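Local structure of luciferase (Lingulodinium polyedrum, 1VPR) at residues A[104-109]-A[289-294]; A[253-256]-A[260-263]. The protein catalyses the oxidation of dinoflagellate luciferin by molecular oxygen with emission of blue light, this chain being the third of its three homologous luciferase domains. One frame throughout, in Å; residues are numbered along the deposited sequence.

Interaction 1. Residues A[104-109]-A[289-294]; sequences RTLCFN and RQATEV
Leu106 meets Ala291 through a single methyl, Leu106 CD2 lying 4.0 Å from Ala291 CB, where the CB of each residue points toward the opposite segment. Chi1 (-70°) sets the leucine CG beside the backbone N, and chi2 (167°) extends CD1 away from CA, leaving CD2 as the methyl turned to the strand. The backbones stay well separated, with Leu106 CA 8.3 Å from Ala291 CA, and the methyl groups bridge the interval; no hydrogen bond crosses it.

The same methyl also meets a charged group, since Leu106 CD2 lies 3.6 Å from Arg289 NH1, approaching the guanidinium obliquely while the two side chains cross at about a right angle. Arg289 runs out extended from the strand, and its bend at chi3 (65°) brings the guanidinium to Leu106 CD2 and Asp103. It is two residues before Ala291 in strand 285-294, part of the long antiparallel sheet that forms the beta barrel of this catalytic domain of the calycin superfamily, so both reach the same side. Leu106, in the loop just before helix 107-111, lies against that side.

Polar bonds hold the chain on either side of Leu106 in sequence. Asp103 forms a salt bridge through OD2 with Arg289 NH1, and its OD1 is hydrogen-bonded to Thr105 OG1. On the neighbouring strand 271-282, Arg278 bonds to Thr105 OG1, and Glu276 OE1 accepts a hydrogen bond from Cys107 N.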
ATOM      1  N   ARG A 104      -4.170  20.391  11.340  1.00 26.81           N
ATOM      2  CA  ARG A 104      -2.810  20.917  11.294  1.00 27.27           C
ATOM      3  C   ARG A 104      -1.829  20.046  12.066  1.00 25.81           C
ATOM      4  O   ARG A 104      -0.727  20.484  12.383  1.00 27.41           O
ATOM      5  CB  ARG A 104      -2.783  22.359  11.849  1.00 26.74           C
ATOM      6  CG  ARG A 104      -3.721  23.341  11.122  1.00 28.94           C
ATOM      7  CD  ARG A 104      -3.511  23.342   9.611  1.00 32.76           C
ATOM      8  NE  ARG A 104      -4.524  24.156   8.940  1.00 37.16           N
ATOM      9  CZ  ARG A 104      -4.887  24.016   7.663  1.00 38.90           C
ATOM     10  NH1 ARG A 104      -4.315  23.088   6.898  1.00 37.95           N
ATOM     11  NH2 ARG A 104      -5.839  24.798   7.153  1.00 39.19           N
ATOM     12  N   THR A 105      -2.218  18.812  12.364  1.00 24.00           N
ATOM     13  CA  THR A 105      -1.328  17.917  13.108  1.00 23.04           C
ATOM     14  C   THR A 105      -0.686  16.874  12.205  1.00 22.35           C
ATOM     15  O   THR A 105      -0.123  15.900  12.698  1.00 22.13           O
ATOM     16  CB  THR A 105      -2.080  17.146  14.236  1.00 23.52           C
ATOM     17  OG1 THR A 105      -3.022  16.250  13.636  1.00 23.54           O
ATOM     18  CG2 THR A 105      -2.854  18.119  15.174  1.00 21.29           C
ATOM     19  N   LEU A 106      -0.762  17.069  10.893  1.00 19.21           N
ATOM     20  CA  LEU A 106      -0.180  16.099   9.957  1.00 20.67           C
ATOM     21  C   LEU A 106       1.337  16.029   9.990  1.00 20.83           C
ATOM     22  O   LEU A 106       2.013  17.009  10.314  1.00 19.26           O
ATOM     23  CB  LEU A 106      -0.627  16.397   8.538  1.00 20.11           C
ATOM     24  CG  LEU A 106      -2.090  16.096   8.309  1.00 22.88           C
ATOM     25  CD1 LEU A 106      -2.490  16.719   6.989  1.00 26.44           C
ATOM     26  CD2 LEU A 106      -2.310  14.589   8.297  1.00 24.61           C
ATOM     27  N   CYS A 107       1.849  14.849   9.643  1.00 17.95           N
ATOM     28  CA  CYS A 107       3.275  14.555   9.616  1.00 17.90           C
ATOM     29  C   CYS A 107       4.025  15.498   8.702  1.00 16.10           C
ATOM     30  O   CYS A 107       3.427  16.208   7.890  1.00 17.27           O
ATOM     31  CB  CYS A 107       3.500  13.110   9.135  1.00 16.99           C
ATOM     32  SG  CYS A 107       2.750  12.802   7.486  1.00 18.21           S
ATOM     33  N   PHE A 108       5.345  15.488   8.845  1.00 18.27           N
ATOM     34  CA  PHE A 108       6.252  16.323   8.043  1.00 18.40           C
ATOM     35  C   PHE A 108       5.879  17.806   8.138  1.00 19.41           C
ATOM     36  O   PHE A 108       6.062  18.557   7.183  1.00 19.76           O
ATOM     37  CB  PHE A 108       6.235  15.884   6.571  1.00 18.30           C
ATOM     38  CG  PHE A 108       6.912  14.551   6.315  1.00 19.58           C
ATOM     39  CD1 PHE A 108       6.162  13.387   6.219  1.00 18.98           C
ATOM     40  CD2 PHE A 108       8.305  14.471   6.181  1.00 18.87           C
ATOM     41  CE1 PHE A 108       6.781  12.150   5.993  1.00 18.78           C
ATOM     42  CE2 PHE A 108       8.937  13.236   5.956  1.00 19.71           C
ATOM     43  CZ  PHE A 108       8.165  12.071   5.862  1.00 19.05           C
ATOM     44  N   ASN A 109       5.373  18.210   9.302  1.00 20.72           N
ATOM     45  CA  ASN A 109       4.940  19.591   9.524  1.00 24.16           C
ATOM     46  C   ASN A 109       3.882  19.950   8.493  1.00 23.12           C
ATOM     47  O   ASN A 109       3.969  20.977   7.822  1.00 23.36           O
ATOM     48  CB  ASN A 109       6.130  20.545   9.425  1.00 25.20           C
ATOM     49  CG  ASN A 109       7.041  20.425  10.622  1.00 29.67           C
ATOM     50  OD1 ASN A 109       6.572  20.456  11.769  1.00 30.27           O
ATOM     51  ND2 ASN A 109       8.342  20.280  10.380  1.00 30.71           N
ATOM     52  N   ARG A 289      -7.086   6.872   9.599  1.00 14.12           N
ATOM     53  CA  ARG A 289      -7.025   7.812   8.507  1.00 15.24           C
ATOM     54  C   ARG A 289      -5.649   7.748   7.887  1.00 15.09           C
ATOM     55  O   ARG A 289      -4.638   7.878   8.567  1.00 16.51           O
ATOM     56  CB  ARG A 289      -7.305   9.259   8.951  1.00 15.16           C
ATOM     57  CG  ARG A 289      -7.282  10.236   7.757  1.00 15.12           C
ATOM     58  CD  ARG A 289      -7.354  11.712   8.197  1.00 15.68           C
ATOM     59  NE  ARG A 289      -6.163  12.119   8.956  1.00 17.24           N
ATOM     60  CZ  ARG A 289      -6.111  13.195   9.748  1.00 19.45           C
ATOM     61  NH1 ARG A 289      -4.997  13.495  10.399  1.00 18.00           N
ATOM     62  NH2 ARG A 289      -7.181  13.970   9.901  1.00 18.66           N
ATOM     63  N   GLN A 290      -5.626   7.523   6.582  1.00 15.62           N
ATOM     64  CA  GLN A 290      -4.382   7.465   5.820  1.00 15.27           C
ATOM     65  C   GLN A 290      -4.295   8.768   5.016  1.00 14.69           C
ATOM     66  O   GLN A 290      -5.244   9.137   4.328  1.00 16.46           O
ATOM     67  CB  GLN A 290      -4.455   6.274   4.865  1.00 17.17           C
ATOM     68  CG  GLN A 290      -3.266   6.080   3.943  1.00 15.74           C
ATOM     69  CD  GLN A 290      -3.423   4.835   3.107  1.00 18.24           C
ATOM     70  OE1 GLN A 290      -3.553   3.725   3.639  1.00 14.52           O
ATOM     71  NE2 GLN A 290      -3.421   5.008   1.787  1.00 17.29           N
ATOM     72  N   ALA A 291      -3.165   9.466   5.093  1.00 15.06           N
ATOM     73  CA  ALA A 291      -3.009  10.715   4.369  1.00 14.37           C
ATOM     74  C   ALA A 291      -1.703  10.651   3.588  1.00 13.18           C
ATOM     75  O   ALA A 291      -0.622  10.555   4.186  1.00 11.80           O
ATOM     76  CB  ALA A 291      -2.990  11.909   5.367  1.00 13.33           C
ATOM     77  N   THR A 292      -1.811  10.710   2.264  1.00 14.36           N
ATOM     78  CA  THR A 292      -0.655  10.649   1.372  1.00 17.04           C
ATOM     79  C   THR A 292      -0.494  11.961   0.612  1.00 19.60           C
ATOM     80  O   THR A 292      -1.461  12.483   0.058  1.00 19.29           O
ATOM     81  CB  THR A 292      -0.826   9.543   0.344  1.00 18.60           C
ATOM     82  OG1 THR A 292      -1.164   8.324   1.015  1.00 18.42           O
ATOM     83  CG2 THR A 292       0.466   9.333  -0.439  1.00 16.78           C
ATOM     84  N   GLU A 293       0.731  12.472   0.559  1.00 20.10           N
ATOM     85  CA  GLU A 293       0.978  13.751  -0.110  1.00 20.95           C
ATOM     86  C   GLU A 293       2.151  13.781  -1.069  1.00 19.08           C
ATOM     87  O   GLU A 293       3.199  13.183  -0.824  1.00 17.96           O
ATOM     88  CB  GLU A 293       1.190  14.857   0.937  1.00 21.96           C
ATOM     89  CG  GLU A 293       1.213  16.298   0.383  1.00 22.43           C
ATOM     90  CD  GLU A 293       2.581  16.774  -0.117  1.00 23.77           C
ATOM     91  OE1 GLU A 293       2.645  17.920  -0.632  1.00 24.62           O
ATOM     92  OE2 GLU A 293       3.585  16.025   0.008  1.00 22.85           O
ATOM     93  N   VAL A 294       1.944  14.488  -2.171  1.00 19.18           N
ATOM     94  CA  VAL A 294       2.976  14.712  -3.169  1.00 22.10           C
ATOM     95  C   VAL A 294       2.612  15.992  -3.937  1.00 22.60           C
ATOM     96  O   VAL A 294       1.439  16.244  -4.281  1.00 20.64           O
ATOM     97  CB  VAL A 294       3.133  13.508  -4.129  1.00 21.91           C
ATOM     98  CG1 VAL A 294       1.982  13.441  -5.116  1.00 22.56           C
ATOM     99  CG2 VAL A 294       4.495  13.584  -4.824  1.00 22.65           C
TER

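Interaction 2. Residues A[253-256]-A[260-263]; sequences VLPE and KIGF
Lys260 and Leu254 lie alongside one another, their side chains heading in a common direction, where the hairpin of strands 247-253 and 259-266 opens into its turn. From the start the lysine is close to the other segment: its CB lies 3.7 Å from Val253 O and 4.1 Å from Leu254 CD1. With CG anti to the carbonyl carbon (chi1 -65°), the next carbon presses tightly on the leucine, Lys260 CG to Leu254 CD1 being 3.5 Å. Lys260 CD keeps the same methyl, Leu254 CD1, at 3.6 Å before the chain bends at chi3. The charged end leaves the segments: the lysine makes a cation-pi contact with Trp252, and NZ comes close to the like-charged Arg277.

Beside this pair, Val253 and Ile261 form an antiparallel hydrogen-bonded pair. Val253 N donates to Ile261 O at 2.8 Å, and Ile261 N returns a straighter bond to Val253 O at 2.9 Å (164° at the hydrogen). Pro255 CG reaches Ile261 CD1 at 4.2 Å.

Trp232 of strand 229-233 touches both Leu254 and Lys260, whereas Ile261 packs on Cys107 and Phe108 of helix 107-111.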
ATOM      1  N   VAL A 253       7.655   4.195   9.665  1.00 15.09           N
ATOM      2  CA  VAL A 253       8.284   4.388  10.968  1.00 15.49           C
ATOM      3  C   VAL A 253       7.095   4.408  11.938  1.00 13.51           C
ATOM      4  O   VAL A 253       6.028   4.928  11.610  1.00 13.93           O
ATOM      5  CB  VAL A 253       9.043   5.737  11.060  1.00 14.16           C
ATOM      6  CG1 VAL A 253       9.737   5.843  12.458  1.00 16.49           C
ATOM      7  CG2 VAL A 253      10.108   5.811   9.916  1.00 14.21           C
ATOM      8  N   LEU A 254       7.275   3.832  13.115  1.00 14.11           N
ATOM      9  CA  LEU A 254       6.215   3.781  14.127  1.00 14.65           C
ATOM     10  C   LEU A 254       6.792   4.526  15.348  1.00 15.53           C
ATOM     11  O   LEU A 254       7.192   3.926  16.334  1.00 15.55           O
ATOM     12  CB  LEU A 254       5.906   2.312  14.470  1.00 15.53           C
ATOM     13  CG  LEU A 254       4.995   1.473  13.546  1.00 18.48           C
ATOM     14  CD1 LEU A 254       5.326   1.686  12.079  1.00 15.99           C
ATOM     15  CD2 LEU A 254       5.149   0.007  13.913  1.00 14.95           C
ATOM     16  N   PRO A 255       6.792   5.863  15.296  1.00 16.09           N
ATOM     17  CA  PRO A 255       7.326   6.727  16.350  1.00 17.51           C
ATOM     18  C   PRO A 255       6.403   7.007  17.516  1.00 18.67           C
ATOM     19  O   PRO A 255       6.839   7.567  18.530  1.00 17.97           O
ATOM     20  CB  PRO A 255       7.611   8.002  15.581  1.00 16.76           C
ATOM     21  CG  PRO A 255       6.314   8.096  14.753  1.00 14.86           C
ATOM     22  CD  PRO A 255       6.176   6.680  14.230  1.00 15.75           C
ATOM     23  N   GLU A 256       5.139   6.624  17.371  1.00 18.09           N
ATOM     24  CA  GLU A 256       4.127   6.925  18.376  1.00 19.54           C
ATOM     25  C   GLU A 256       3.241   5.729  18.569  1.00 18.03           C
ATOM     26  O   GLU A 256       3.278   4.803  17.772  1.00 18.31           O
ATOM     27  CB  GLU A 256       3.266   8.072  17.883  1.00 21.54           C
ATOM     28  CG  GLU A 256       3.996   9.368  17.703  1.00 28.38           C
ATOM     29  CD  GLU A 256       3.200  10.349  16.859  1.00 28.22           C
ATOM     30  OE1 GLU A 256       1.954  10.287  16.871  1.00 31.36           O
ATOM     31  OE2 GLU A 256       3.827  11.187  16.186  1.00 30.93           O
ATOM     32  N   LYS A 260       1.583   5.987  12.313  1.00 13.28           N
ATOM     33  CA  LYS A 260       2.754   5.569  11.551  1.00 14.84           C
ATOM     34  C   LYS A 260       3.054   6.712  10.598  1.00 12.98           C
ATOM     35  O   LYS A 260       2.131   7.374  10.093  1.00 14.54           O
ATOM     36  CB  LYS A 260       2.481   4.329  10.690  1.00 13.20           C
ATOM     37  CG  LYS A 260       2.178   3.058  11.444  1.00 12.66           C
ATOM     38  CD  LYS A 260       2.185   1.905  10.428  1.00 11.58           C
ATOM     39  CE  LYS A 260       1.104   2.113   9.339  1.00 12.38           C
ATOM     40  NZ  LYS A 260       1.094   0.973   8.398  1.00 14.45           N
ATOM     41  N   ILE A 261       4.329   6.953  10.352  1.00 13.84           N
ATOM     42  CA  ILE A 261       4.753   8.006   9.419  1.00 13.86           C
ATOM     43  C   ILE A 261       5.770   7.382   8.473  1.00 12.40           C
ATOM     44  O   ILE A 261       6.707   6.701   8.898  1.00 12.76           O
ATOM     45  CB  ILE A 261       5.404   9.204  10.150  1.00 16.68           C
ATOM     46  CG1 ILE A 261       4.392   9.827  11.108  1.00 17.46           C
ATOM     47  CG2 ILE A 261       5.857  10.256   9.116  1.00 18.01           C
ATOM     48  CD1 ILE A 261       4.961  10.954  11.955  1.00 23.23           C
ATOM     49  N   GLY A 262       5.599   7.612   7.181  1.00 10.20           N
ATOM     50  CA  GLY A 262       6.519   6.998   6.232  1.00 12.10           C
ATOM     51  C   GLY A 262       6.578   7.716   4.910  1.00 10.78           C
ATOM     52  O   GLY A 262       6.096   8.845   4.764  1.00 13.10           O
ATOM     53  N   PHE A 263       7.172   7.072   3.931  1.00 12.52           N
ATOM     54  CA  PHE A 263       7.280   7.680   2.617  1.00 12.96           C
ATOM     55  C   PHE A 263       7.518   6.551   1.644  1.00 14.35           C
ATOM     56  O   PHE A 263       7.958   5.466   2.052  1.00 13.24           O
ATOM     57  CB  PHE A 263       8.481   8.630   2.563  1.00 13.07           C
ATOM     58  CG  PHE A 263       9.781   7.945   2.775  1.00 14.10           C
ATOM     59  CD1 PHE A 263      10.231   7.652   4.071  1.00 12.82           C
ATOM     60  CD2 PHE A 263      10.553   7.547   1.685  1.00 13.94           C
ATOM     61  CE1 PHE A 263      11.426   6.978   4.266  1.00 12.42           C
ATOM     62  CE2 PHE A 263      11.757   6.862   1.877  1.00 13.50           C
ATOM     63  CZ  PHE A 263      12.190   6.583   3.149  1.00 12.67           C
TER

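Both contacts are largely buried and reach the same barrel sheet, whose strands 285-294 and 259-266 are separated by strand 271-282; interaction 2 becomes partly exposed at its turn end, at Pro255 and Glu256. It ties two adjacent strands of a hairpin through paired backbone bonds. Interaction 1, between parts of the chain far apart in sequence, lays a loop on the sheet through side chains alone, and Arg289 there has a salt-bridge partner, Asp103, just before the loop. Cys107 CB meets Ile261 CG2 at 3.7 Å, and Phe108 CE1 lies 3.6 Å from Gly262 O, so segment 104-109 lies on the sheet at both places, whose centres are about 11 Å apart.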